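Local coordinates for protein endo-beta-mannanase (Opitutaceae bacterium TAV5, PDB 7BOB) that hydrolyses beta-1,4-mannosidic linkages as a homotrimeric glycosyl hydrolase family 5 exo-mannosidase, probably releasing mannose from the ends of mannan chains, at residues A[493-498]-A[519-524]; A[473-478]-A[553-558]; A[98-103]-A[132-137]. One frame throughout, in Å; residues are numbered along the deposited sequence.

Interaction 1. Residues A[493-498]-A[519-524]; sequences ADYRAA and MRVRIE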
ATOM      1  N   ALA A 493      29.672  15.513 -10.048  1.00 51.25           N
ATOM      2  CA  ALA A 493      30.140  16.671  -9.299  1.00 49.58           C
ATOM      3  C   ALA A 493      29.206  17.018  -8.154  1.00 51.97           C
ATOM      4  O   ALA A 493      29.664  17.408  -7.076  1.00 52.66           O
ATOM      5  CB  ALA A 493      30.295  17.878 -10.221  1.00 51.24           C
ATOM      6  N   ASP A 494      27.902  16.870  -8.368  1.00 53.73           N
ATOM      7  CA  ASP A 494      26.904  17.146  -7.344  1.00 53.30           C
ATOM      8  C   ASP A 494      25.581  16.583  -7.827  1.00 52.09           C
ATOM      9  O   ASP A 494      25.415  16.284  -9.013  1.00 50.04           O
ATOM     10  CB  ASP A 494      26.764  18.655  -7.064  1.00 47.14           C
ATOM     11  CG  ASP A 494      25.926  18.961  -5.816  1.00 50.63           C
ATOM     12  OD1 ASP A 494      25.631  18.027  -5.027  1.00 53.68           O
ATOM     13  OD2 ASP A 494      25.548  20.137  -5.619  1.00 48.44           O
ATOM     14  N   TYR A 495      24.643  16.450  -6.893  1.00 49.28           N
ATOM     15  CA  TYR A 495      23.250  16.318  -7.284  1.00 50.48           C
ATOM     16  C   TYR A 495      22.716  17.661  -7.771  1.00 49.61           C
ATOM     17  O   TYR A 495      23.312  18.715  -7.550  1.00 51.61           O
ATOM     18  CB  TYR A 495      22.412  15.835  -6.111  1.00 47.87           C
ATOM     19  CG  TYR A 495      23.009  14.629  -5.430  1.00 52.00           C
ATOM     20  CD1 TYR A 495      22.860  13.351  -5.972  1.00 49.78           C
ATOM     21  CD2 TYR A 495      23.743  14.772  -4.260  1.00 47.61           C
ATOM     22  CE1 TYR A 495      23.411  12.253  -5.342  1.00 53.30           C
ATOM     23  CE2 TYR A 495      24.300  13.697  -3.639  1.00 46.79           C
ATOM     24  CZ  TYR A 495      24.129  12.438  -4.169  1.00 51.43           C
ATOM     25  OH  TYR A 495      24.691  11.368  -3.509  1.00 52.90           O
ATOM     26  N   ARG A 496      21.547  17.619  -8.401  1.00 50.79           N
ATOM     27  CA  ARG A 496      20.811  18.831  -8.735  1.00 51.71           C
ATOM     28  C   ARG A 496      19.328  18.498  -8.695  1.00 53.13           C
ATOM     29  O   ARG A 496      18.946  17.331  -8.615  1.00 50.20           O
ATOM     30  CB  ARG A 496      21.214  19.360 -10.112  1.00 51.32           C
ATOM     31  CG  ARG A 496      21.222  18.260 -11.170  1.00 56.06           C
ATOM     32  CD  ARG A 496      20.953  18.845 -12.545  1.00 60.32           C
ATOM     33  NE  ARG A 496      19.656  19.512 -12.542  1.00 64.72           N
ATOM     34  CZ  ARG A 496      19.297  20.448 -13.411  1.00 68.35           C
ATOM     35  NH1 ARG A 496      20.142  20.825 -14.371  1.00 67.69           N
ATOM     36  NH2 ARG A 496      18.084  20.994 -13.315  1.00 66.86           N
ATOM     37  N   ALA A 497      18.488  19.525  -8.790  1.00 52.29           N
ATOM     38  CA  ALA A 497      17.046  19.311  -8.679  1.00 52.91           C
ATOM     39  C   ALA A 497      16.528  18.438  -9.823  1.00 52.33           C
ATOM     40  O   ALA A 497      16.930  18.589 -10.983  1.00 52.59           O
ATOM     41  CB  ALA A 497      16.310  20.656  -8.673  1.00 51.81           C
ATOM     42  N   ALA A 498      15.594  17.551  -9.493  1.00 47.65           N
ATOM     43  CA  ALA A 498      15.059  16.588 -10.449  1.00 51.99           C
ATOM     44  C   ALA A 498      13.951  17.197 -11.294  1.00 53.97           C
ATOM     45  O   ALA A 498      12.906  16.577 -11.497  1.00 56.17           O
ATOM     46  CB  ALA A 498      14.538  15.350  -9.719  1.00 49.51           C
ATOM     47  N   MET A 519      16.383  10.941  -8.783  1.00 50.98           N
ATOM     48  CA  MET A 519      17.488  11.863  -8.559  1.00 49.24           C
ATOM     49  C   MET A 519      18.169  12.200  -9.882  1.00 54.09           C
ATOM     50  O   MET A 519      18.251  11.371 -10.805  1.00 50.18           O
ATOM     51  CB  MET A 519      18.512  11.281  -7.591  1.00 48.92           C
ATOM     52  CG  MET A 519      17.956  11.141  -6.187  1.00 52.24           C
ATOM     53  SD  MET A 519      19.208  10.684  -4.984  1.00 58.61           S
ATOM     54  CE  MET A 519      19.506   8.957  -5.430  1.00 53.67           C
ATOM     55  N   ARG A 520      18.655  13.430  -9.952  1.00 47.57           N
ATOM     56  CA  ARG A 520      19.376  13.941 -11.095  1.00 48.46           C
ATOM     57  C   ARG A 520      20.752  14.409 -10.641  1.00 52.83           C
ATOM     58  O   ARG A 520      20.924  14.871  -9.509  1.00 49.49           O
ATOM     59  CB  ARG A 520      18.587  15.068 -11.740  1.00 52.18           C
ATOM     60  CG  ARG A 520      19.040  15.409 -13.113  1.00 53.95           C
ATOM     61  CD  ARG A 520      18.002  16.222 -13.810  1.00 56.46           C
ATOM     62  NE  ARG A 520      18.564  16.833 -15.002  1.00 58.37           N
ATOM     63  CZ  ARG A 520      18.039  17.882 -15.610  1.00 60.12           C
ATOM     64  NH1 ARG A 520      16.938  18.450 -15.119  1.00 57.18           N
ATOM     65  NH2 ARG A 520      18.619  18.361 -16.699  1.00 59.20           N
ATOM     66  N   VAL A 521      21.741  14.276 -11.525  1.00 52.44           N
ATOM     67  CA  VAL A 521      23.125  14.544 -11.159  1.00 54.07           C
ATOM     68  C   VAL A 521      23.704  15.571 -12.111  1.00 54.22           C
ATOM     69  O   VAL A 521      23.310  15.665 -13.277  1.00 55.90           O
ATOM     70  CB  VAL A 521      24.016  13.284 -11.164  1.00 53.54           C
ATOM     71  CG1 VAL A 521      23.689  12.401  -9.968  1.00 49.89           C
ATOM     72  CG2 VAL A 521      23.883  12.547 -12.491  1.00 51.22           C
ATOM     73  N   ARG A 522      24.653  16.341 -11.589  1.00 56.45           N
ATOM     74  CA  ARG A 522      25.505  17.213 -12.383  1.00 51.41           C
ATOM     75  C   ARG A 522      26.845  16.509 -12.589  1.00 49.06           C
ATOM     76  O   ARG A 522      27.515  16.133 -11.618  1.00 50.39           O
ATOM     77  CB  ARG A 522      25.693  18.554 -11.682  1.00 52.16           C
ATOM     78  CG  ARG A 522      26.298  19.605 -12.568  1.00 59.29           C
ATOM     79  CD  ARG A 522      27.320  20.451 -11.829  1.00 67.08           C
ATOM     80  NE  ARG A 522      26.696  21.488 -11.017  1.00 74.75           N
ATOM     81  CZ  ARG A 522      27.137  22.745 -10.950  1.00 73.26           C
ATOM     82  NH1 ARG A 522      28.203  23.116 -11.651  1.00 68.89           N
ATOM     83  NH2 ARG A 522      26.514  23.634 -10.186  1.00 67.40           N
ATOM     84  N   ILE A 523      27.237  16.323 -13.838  1.00 51.38           N
ATOM     85  CA  ILE A 523      28.446  15.568 -14.115  1.00 54.44           C
ATOM     86  C   ILE A 523      29.565  16.508 -14.547  1.00 55.11           C
ATOM     87  O   ILE A 523      29.343  17.642 -14.970  1.00 54.59           O
ATOM     88  CB  ILE A 523      28.209  14.471 -15.164  1.00 53.17           C
ATOM     89  CG1 ILE A 523      27.625  15.069 -16.445  1.00 55.69           C
ATOM     90  CG2 ILE A 523      27.272  13.378 -14.565  1.00 56.62           C
ATOM     91  CD1 ILE A 523      28.655  15.432 -17.498  1.00 55.88           C
ATOM     92  N   GLU A 524      30.792  16.009 -14.422  1.00 56.51           N
ATOM     93  CA  GLU A 524      31.980  16.631 -14.989  1.00 59.58           C
ATOM     94  C   GLU A 524      32.610  15.654 -15.973  1.00 59.72           C
ATOM     95  O   GLU A 524      32.919  14.513 -15.585  1.00 58.26           O
ATOM     96  CB  GLU A 524      32.976  17.005 -13.894  1.00 62.67           C
ATOM     97  CG  GLU A 524      34.079  17.937 -14.342  1.00 64.88           C
ATOM     98  CD  GLU A 524      33.569  19.338 -14.592  1.00 70.57           C
ATOM     99  OE1 GLU A 524      32.756  19.844 -13.766  1.00 70.39           O
ATOM    100  OE2 GLU A 524      33.978  19.921 -15.623  1.00 71.81           O
TER

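Interaction 2. Residues A[473-478]-A[553-558]; sequences HAPDPV and SVLADV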
ATOM      1  N   HIS A 473      20.755   3.997 -20.939  1.00 47.01           N
ATOM      2  CA  HIS A 473      19.753   4.938 -20.455  1.00 50.00           C
ATOM      3  C   HIS A 473      19.788   4.960 -18.931  1.00 49.51           C
ATOM      4  O   HIS A 473      19.533   3.935 -18.283  1.00 53.76           O
ATOM      5  CB  HIS A 473      18.367   4.583 -20.981  1.00 48.36           C
ATOM      6  CG  HIS A 473      18.146   5.017 -22.397  1.00 52.80           C
ATOM      7  ND1 HIS A 473      17.087   4.577 -23.159  1.00 50.76           N
ATOM      8  CD2 HIS A 473      18.864   5.847 -23.193  1.00 51.02           C
ATOM      9  CE1 HIS A 473      17.155   5.128 -24.360  1.00 55.38           C
ATOM     10  NE2 HIS A 473      18.228   5.898 -24.409  1.00 53.31           N
ATOM     11  N   ALA A 474      20.144   6.123 -18.373  1.00 46.27           N
ATOM     12  CA  ALA A 474      20.100   6.466 -16.956  1.00 48.03           C
ATOM     13  C   ALA A 474      21.021   5.583 -16.126  1.00 49.57           C
ATOM     14  O   ALA A 474      20.536   4.737 -15.367  1.00 51.59           O
ATOM     15  CB  ALA A 474      18.666   6.366 -16.430  1.00 48.47           C
ATOM     16  N   PRO A 475      22.342   5.728 -16.237  1.00 51.29           N
ATOM     17  CA  PRO A 475      23.228   4.978 -15.339  1.00 49.82           C
ATOM     18  C   PRO A 475      22.899   5.287 -13.888  1.00 54.06           C
ATOM     19  O   PRO A 475      22.379   6.352 -13.555  1.00 53.47           O
ATOM     20  CB  PRO A 475      24.632   5.465 -15.715  1.00 52.18           C
ATOM     21  CG  PRO A 475      24.434   6.548 -16.751  1.00 51.61           C
ATOM     22  CD  PRO A 475      23.078   6.387 -17.328  1.00 47.62           C
ATOM     23  N   ASP A 476      23.181   4.322 -13.027  1.00 53.79           N
ATOM     24  CA  ASP A 476      22.603   4.309 -11.691  1.00 55.87           C
ATOM     25  C   ASP A 476      23.521   5.022 -10.707  1.00 54.15           C
ATOM     26  O   ASP A 476      24.642   4.553 -10.469  1.00 51.60           O
ATOM     27  CB  ASP A 476      22.352   2.872 -11.248  1.00 56.06           C
ATOM     28  CG  ASP A 476      21.875   2.761  -9.810  1.00 56.11           C
ATOM     29  OD1 ASP A 476      21.419   3.775  -9.230  1.00 57.47           O
ATOM     30  OD2 ASP A 476      21.938   1.626  -9.275  1.00 57.05           O
ATOM     31  N   PRO A 477      23.084   6.122 -10.092  1.00 54.19           N
ATOM     32  CA  PRO A 477      23.969   6.826  -9.147  1.00 51.42           C
ATOM     33  C   PRO A 477      24.357   5.975  -7.952  1.00 53.03           C
ATOM     34  O   PRO A 477      25.457   6.145  -7.409  1.00 51.11           O
ATOM     35  CB  PRO A 477      23.141   8.047  -8.725  1.00 50.94           C
ATOM     36  CG  PRO A 477      22.027   8.145  -9.743  1.00 57.42           C
ATOM     37  CD  PRO A 477      21.758   6.749 -10.203  1.00 53.91           C
ATOM     38  N   VAL A 478      23.491   5.047  -7.533  1.00 53.44           N
ATOM     39  CA  VAL A 478      23.827   4.179  -6.408  1.00 51.95           C
ATOM     40  C   VAL A 478      25.048   3.326  -6.731  1.00 51.41           C
ATOM     41  O   VAL A 478      25.807   2.949  -5.832  1.00 53.46           O
ATOM     42  CB  VAL A 478      22.597   3.334  -6.002  1.00 54.30           C
ATOM     43  CG1 VAL A 478      22.986   2.167  -5.086  1.00 50.55           C
ATOM     44  CG2 VAL A 478      21.587   4.231  -5.280  1.00 49.61           C
ATOM     45  N   SER A 553      25.720   7.492 -23.066  1.00 53.60           N
ATOM     46  CA  SER A 553      24.976   7.534 -21.810  1.00 49.59           C
ATOM     47  C   SER A 553      23.970   8.681 -21.819  1.00 54.05           C
ATOM     48  O   SER A 553      24.318   9.818 -22.158  1.00 51.58           O
ATOM     49  CB  SER A 553      25.923   7.678 -20.613  1.00 51.95           C
ATOM     50  OG  SER A 553      27.031   6.792 -20.655  1.00 50.80           O
ATOM     51  N   VAL A 554      22.728   8.389 -21.434  1.00 47.64           N
ATOM     52  CA  VAL A 554      21.676   9.397 -21.303  1.00 47.58           C
ATOM     53  C   VAL A 554      21.373   9.594 -19.823  1.00 51.91           C
ATOM     54  O   VAL A 554      21.008   8.636 -19.126  1.00 50.26           O
ATOM     55  CB  VAL A 554      20.396   8.991 -22.060  1.00 50.08           C
ATOM     56  CG1 VAL A 554      19.293  10.030 -21.865  1.00 49.10           C
ATOM     57  CG2 VAL A 554      20.684   8.748 -23.542  1.00 48.50           C
ATOM     58  N   LEU A 555      21.483  10.834 -19.352  1.00 49.15           N
ATOM     59  CA  LEU A 555      21.277  11.145 -17.939  1.00 53.14           C
ATOM     60  C   LEU A 555      19.807  11.423 -17.643  1.00 56.07           C
ATOM     61  O   LEU A 555      19.456  12.429 -17.040  1.00 53.79           O
ATOM     62  CB  LEU A 555      22.155  12.324 -17.529  1.00 49.81           C
ATOM     63  CG  LEU A 555      23.637  12.135 -17.885  1.00 54.29           C
ATOM     64  CD1 LEU A 555      24.489  13.346 -17.502  1.00 53.16           C
ATOM     65  CD2 LEU A 555      24.171  10.868 -17.224  1.00 51.55           C
ATOM     66  N   ALA A 556      18.929  10.536 -18.100  1.00 48.57           N
ATOM     67  CA  ALA A 556      17.511  10.630 -17.779  1.00 51.70           C
ATOM     68  C   ALA A 556      16.920   9.238 -17.904  1.00 55.06           C
ATOM     69  O   ALA A 556      17.472   8.370 -18.590  1.00 52.80           O
ATOM     70  CB  ALA A 556      16.767  11.615 -18.683  1.00 50.06           C
ATOM     71  N   ASP A 557      15.801   9.020 -17.211  1.00 53.89           N
ATOM     72  CA  ASP A 557      15.099   7.741 -17.302  1.00 48.88           C
ATOM     73  C   ASP A 557      14.175   7.794 -18.512  1.00 48.92           C
ATOM     74  O   ASP A 557      12.984   8.109 -18.405  1.00 47.83           O
ATOM     75  CB  ASP A 557      14.343   7.450 -16.012  1.00 50.69           C
ATOM     76  CG  ASP A 557      13.871   6.020 -15.932  1.00 51.55           C
ATOM     77  OD1 ASP A 557      13.767   5.360 -17.004  1.00 51.69           O
ATOM     78  OD2 ASP A 557      13.580   5.565 -14.810  1.00 50.25           O
ATOM     79  N   VAL A 558      14.734   7.434 -19.674  1.00 49.06           N
ATOM     80  CA  VAL A 558      14.039   7.579 -20.957  1.00 47.63           C
ATOM     81  C   VAL A 558      12.717   6.819 -20.947  1.00 47.63           C
ATOM     82  O   VAL A 558      11.637   7.387 -21.170  1.00 46.72           O
ATOM     83  CB  VAL A 558      14.954   7.108 -22.105  1.00 52.97           C
ATOM     84  CG1 VAL A 558      14.244   7.175 -23.460  1.00 47.76           C
ATOM     85  CG2 VAL A 558      16.237   7.931 -22.118  1.00 49.74           C
TER

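Interaction 3. Residues A[98-103]-A[132-137]; sequences SLFVGW and AYARTI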
ATOM      1  N   SER A  98      -1.908 -31.897 -17.040  1.00 49.95           N
ATOM      2  CA  SER A  98      -1.487 -30.883 -16.077  1.00 48.24           C
ATOM      3  C   SER A  98      -1.987 -31.306 -14.706  1.00 46.41           C
ATOM      4  O   SER A  98      -3.194 -31.500 -14.528  1.00 50.14           O
ATOM      5  CB  SER A  98      -2.028 -29.508 -16.471  1.00 47.54           C
ATOM      6  OG  SER A  98      -1.540 -28.478 -15.626  1.00 53.02           O
ATOM      7  N   LEU A  99      -1.058 -31.446 -13.747  1.00 45.22           N
ATOM      8  CA  LEU A  99      -1.329 -32.114 -12.469  1.00 47.35           C
ATOM      9  C   LEU A  99      -1.932 -31.171 -11.432  1.00 51.79           C
ATOM     10  O   LEU A  99      -3.034 -31.413 -10.921  1.00 51.24           O
ATOM     11  CB  LEU A  99      -0.040 -32.737 -11.912  1.00 45.78           C
ATOM     12  CG  LEU A  99       0.669 -33.714 -12.868  1.00 56.82           C
ATOM     13  CD1 LEU A  99       1.698 -34.583 -12.149  1.00 58.44           C
ATOM     14  CD2 LEU A  99      -0.328 -34.598 -13.619  1.00 50.72           C
ATOM     15  N   PHE A 100      -1.203 -30.105 -11.084  1.00 49.29           N
ATOM     16  CA  PHE A 100      -1.541 -29.287  -9.921  1.00 48.78           C
ATOM     17  C   PHE A 100      -2.499 -28.192 -10.369  1.00 45.78           C
ATOM     18  O   PHE A 100      -2.119 -27.073 -10.707  1.00 47.08           O
ATOM     19  CB  PHE A 100      -0.276 -28.750  -9.262  1.00 49.75           C
ATOM     20  CG  PHE A 100       0.425 -29.775  -8.406  1.00 50.49           C
ATOM     21  CD1 PHE A 100      -0.071 -30.107  -7.151  1.00 51.26           C
ATOM     22  CD2 PHE A 100       1.555 -30.429  -8.866  1.00 50.87           C
ATOM     23  CE1 PHE A 100       0.562 -31.072  -6.365  1.00 53.65           C
ATOM     24  CE2 PHE A 100       2.200 -31.390  -8.086  1.00 53.00           C
ATOM     25  CZ  PHE A 100       1.705 -31.721  -6.845  1.00 49.85           C
ATOM     26  N   VAL A 101      -3.775 -28.562 -10.410  1.00 43.37           N
ATOM     27  CA  VAL A 101      -4.859 -27.712 -10.883  1.00 47.93           C
ATOM     28  C   VAL A 101      -6.006 -27.883  -9.892  1.00 47.58           C
ATOM     29  O   VAL A 101      -6.641 -28.941  -9.866  1.00 48.03           O
ATOM     30  CB  VAL A 101      -5.320 -28.091 -12.301  1.00 49.79           C
ATOM     31  CG1 VAL A 101      -6.395 -27.149 -12.779  1.00 48.83           C
ATOM     32  CG2 VAL A 101      -4.145 -28.104 -13.290  1.00 50.30           C
ATOM     33  N   GLY A 102      -6.266 -26.864  -9.072  1.00 44.55           N
ATOM     34  CA  GLY A 102      -5.500 -25.632  -9.068  1.00 47.47           C
ATOM     35  C   GLY A 102      -6.200 -24.450  -9.720  1.00 46.04           C
ATOM     36  O   GLY A 102      -7.433 -24.377  -9.755  1.00 44.09           O
ATOM     37  N   TRP A 103      -5.386 -23.533 -10.236  1.00 45.33           N
ATOM     38  CA  TRP A 103      -5.869 -22.312 -10.873  1.00 45.61           C
ATOM     39  C   TRP A 103      -6.470 -22.619 -12.237  1.00 45.31           C
ATOM     40  O   TRP A 103      -5.848 -23.314 -13.045  1.00 48.00           O
ATOM     41  CB  TRP A 103      -4.696 -21.356 -11.030  1.00 48.56           C
ATOM     42  CG  TRP A 103      -5.002 -19.995 -11.621  1.00 51.27           C
ATOM     43  CD1 TRP A 103      -5.067 -19.673 -12.947  1.00 49.64           C
ATOM     44  CD2 TRP A 103      -5.219 -18.777 -10.899  1.00 50.12           C
ATOM     45  NE1 TRP A 103      -5.327 -18.335 -13.098  1.00 51.07           N
ATOM     46  CE2 TRP A 103      -5.425 -17.757 -11.858  1.00 53.96           C
ATOM     47  CE3 TRP A 103      -5.271 -18.450  -9.535  1.00 52.27           C
ATOM     48  CZ2 TRP A 103      -5.681 -16.427 -11.499  1.00 50.47           C
ATOM     49  CZ3 TRP A 103      -5.522 -17.120  -9.173  1.00 55.93           C
ATOM     50  CH2 TRP A 103      -5.718 -16.125 -10.158  1.00 57.82           C
ATOM     51  N   ALA A 132       2.885 -37.195  -2.970  1.00 57.78           N
ATOM     52  CA  ALA A 132       2.223 -38.479  -3.178  1.00 56.78           C
ATOM     53  C   ALA A 132       1.251 -38.401  -4.344  1.00 54.63           C
ATOM     54  O   ALA A 132       1.164 -39.330  -5.153  1.00 55.74           O
ATOM     55  CB  ALA A 132       1.502 -38.910  -1.908  1.00 51.52           C
ATOM     56  N   TYR A 133       0.538 -37.278  -4.466  1.00 57.02           N
ATOM     57  CA  TYR A 133      -0.410 -37.111  -5.566  1.00 57.20           C
ATOM     58  C   TYR A 133       0.306 -37.059  -6.909  1.00 54.37           C
ATOM     59  O   TYR A 133      -0.165 -37.638  -7.893  1.00 54.97           O
ATOM     60  CB  TYR A 133      -1.236 -35.844  -5.345  1.00 55.37           C
ATOM     61  CG  TYR A 133      -1.996 -35.348  -6.555  1.00 54.31           C
ATOM     62  CD1 TYR A 133      -3.074 -36.064  -7.070  1.00 49.12           C
ATOM     63  CD2 TYR A 133      -1.652 -34.139  -7.165  1.00 54.55           C
ATOM     64  CE1 TYR A 133      -3.791 -35.595  -8.173  1.00 49.43           C
ATOM     65  CE2 TYR A 133      -2.349 -33.659  -8.270  1.00 48.35           C
ATOM     66  CZ  TYR A 133      -3.421 -34.385  -8.765  1.00 53.38           C
ATOM     67  OH  TYR A 133      -4.119 -33.902  -9.852  1.00 50.75           O
ATOM     68  N   ALA A 134       1.448 -36.378  -6.969  1.00 52.88           N
ATOM     69  CA  ALA A 134       2.198 -36.341  -8.220  1.00 57.32           C
ATOM     70  C   ALA A 134       2.685 -37.733  -8.602  1.00 54.91           C
ATOM     71  O   ALA A 134       2.598 -38.135  -9.771  1.00 52.12           O
ATOM     72  CB  ALA A 134       3.378 -35.378  -8.104  1.00 51.02           C
ATOM     73  N   ARG A 135       3.208 -38.480  -7.627  1.00 56.71           N
ATOM     74  CA  ARG A 135       3.658 -39.837  -7.909  1.00 61.16           C
ATOM     75  C   ARG A 135       2.496 -40.725  -8.345  1.00 55.47           C
ATOM     76  O   ARG A 135       2.636 -41.511  -9.293  1.00 51.88           O
ATOM     77  CB  ARG A 135       4.363 -40.419  -6.683  1.00 62.64           C
ATOM     78  CG  ARG A 135       4.854 -41.842  -6.924  1.00 72.27           C
ATOM     79  CD  ARG A 135       5.853 -42.298  -5.873  1.00 72.95           C
ATOM     80  NE  ARG A 135       5.264 -42.215  -4.538  1.00 88.25           N
ATOM     81  CZ  ARG A 135       5.605 -41.317  -3.613  1.00 83.18           C
ATOM     82  NH1 ARG A 135       6.552 -40.413  -3.867  1.00 79.23           N
ATOM     83  NH2 ARG A 135       5.001 -41.324  -2.424  1.00 77.59           N
ATOM     84  N   THR A 136       1.328 -40.563  -7.720  1.00 54.98           N
ATOM     85  CA  THR A 136       0.180 -41.394  -8.067  1.00 54.05           C
ATOM     86  C   THR A 136      -0.264 -41.167  -9.503  1.00 53.77           C
ATOM     87  O   THR A 136      -0.513 -42.124 -10.243  1.00 56.90           O
ATOM     88  CB  THR A 136      -0.980 -41.118  -7.131  1.00 53.53           C
ATOM     89  OG1 THR A 136      -0.587 -41.408  -5.785  1.00 55.41           O
ATOM     90  CG2 THR A 136      -2.164 -41.973  -7.536  1.00 48.42           C
ATOM     91  N   ILE A 137      -0.430 -39.908  -9.902  1.00 55.35           N
ATOM     92  CA  ILE A 137      -0.876 -39.640 -11.266  1.00 52.88           C
ATOM     93  C   ILE A 137       0.164 -40.131 -12.259  1.00 54.12           C
ATOM     94  O   ILE A 137      -0.168 -40.819 -13.231  1.00 56.64           O
ATOM     95  CB  ILE A 137      -1.188 -38.148 -11.470  1.00 54.31           C
ATOM     96  CG1 ILE A 137      -2.220 -37.670 -10.441  1.00 53.04           C
ATOM     97  CG2 ILE A 137      -1.695 -37.923 -12.884  1.00 54.20           C
ATOM     98  CD1 ILE A 137      -3.548 -38.433 -10.497  1.00 52.67           C
TER

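Interaction 1. Residues A[493-498]-A[519-524]
Strands 493-496 and 520-524 run antiparallel, their axes 4.3 Å apart at closest approach and 153° between their directions. They form a two-stranded ribbon with a classic beta bulge, in which A493 and D494 both face R522. R522 O takes a 2.7 Å hydrogen bond from A493 N and a weak one from D494 N. R522 N returns a 2.7 Å bond to D494 O, nearly along the C=O axis. Further along, R496 N donates to R520 O at 3.0 Å. Y495 and V521 form a non-hydrogen-bonded pair. Their side chains diverge, and Y495 CD1 meets V521 CG1 obliquely. M519 SD makes a Met-aromatic contact, 5.2 Å from the centroid of the Y495 ring. D494, R496, R520 and R522 share a face of the ribbon. D494 OD1 accepts from L255 N of the second subunit, which also packs on Y495. The crowded first torsion of R496 (chi1 48°) and a bend at chi3 lay it along the extended R520. A salt bridge from R520 to D534 probably eases the repulsion between them. The guanidinium of R496 stacks flat on that of R520, planes 13° apart, with R496 NH2 3.3 Å from R520 NH1.

Interaction 2. Residues A[473-478]-A[553-558]
The contact lies where two neighbouring parallel strands, 469-473 and 549-554, end in the mixed sheet of the C-terminal part of the chain. H473 and V554 are paired in parallel, and their side chains lie on the same face of the sheet. One hydrogen bond closes the pairing: A474 N gives to V554 O at 2.8 Å, nearly along the C=O axis. Beyond it the strand pairing stops, but 555-558 curls back over A474 and H473. A474 has a positive phi (63°), and its CB sits 3.2 Å from A556 O. P475 CD touches the same V554 O that A474 N binds, and P475 CG reaches L555 CD2. H473 carries most of the side-chain packing. Its CG is anti to the carbonyl carbon (chi1 -79°), which lays the ring alongside V554. V554 CG2 meets the ring edge, 3.4 Å from H473 CD2. V558 comes over one face in a CH-pi contact, its CG2 3.4 Å from the ring centroid and nearly on the normal. H473 ND1 is hydrogen-bonded to E559 OE2, which helps fix the ring's rotation in this buried place. W579 and Y580 also meet the ring. D557 is the N-cap of helix 558-564: its OD1 accepts from A560 N, and its OD2 makes a salt bridge with R412. This parallel pair and the helix after it are consistent with a domain of flavodoxin-like strand order (2-1-3-4).

Interaction 3. Residues A[98-103]-A[132-137]
One hydrogen bond joins the segments. Y133 of helix 124-141 reaches the strand with its OH, which donates to L99 O at 2.9 Å. It comes from above the carbonyl plane, 33° out of it. The torsion that sends it there sets CG anti to the backbone N (chi1 165°). V101 N is a second, weak donor to the same oxygen, across an inverse gamma turn centred on F100. The aromatic contact is T-shaped: the edge of Y133 meets the face of F100, with centroids 5.6 Å apart and planes at 76°. The nearest atoms are Y133 CD2 and F100 CE1, at 3.9 Å. W63 stacks on Y133 and meets F100 edge-to-face. These contacts belong to the (beta/alpha)8 barrel of the family 5 hydrolases, where helix 124-141 packs outside strand 94-101. A phenylalanine in place of Y133 has no hydroxyl to give to L99 O, and the ring would probably be held less firmly against F100 and the strand end. Aliphatic packing continues along the helix. L99 CD2 lies 3.7 Å from I137 CG2, the two side chains sliding past each other in opposite directions. L99 CD1 rests near A134, whose CB also reaches F100 CE2. A181 and I182 of helix 168-183 cover A134.

Overall arrangement
Interactions 1 and 2 share the C-terminal part of the chain, with centres 11 Å apart. They meet where I523 CG1 packs on L555 CD1 at 3.7 Å. Interaction 1 joins two strands of a separate antiparallel ribbon, interaction 2 two neighbouring strands of the mixed sheet. Interaction 3 joins a barrel strand to a helix, about 47 Å from interaction 2 and 55 Å from interaction 1, centre to centre. Interactions 2 and 3 are buried, and both rest mainly on ring and aliphatic packing plus one hydrogen bond. Interaction 1 is only partly buried and relies on backbone bonds and stacked arginines. It lies against the second subunit; interaction 2 meets that subunit at V478, the end of its segment; interaction 3 touches no other chain.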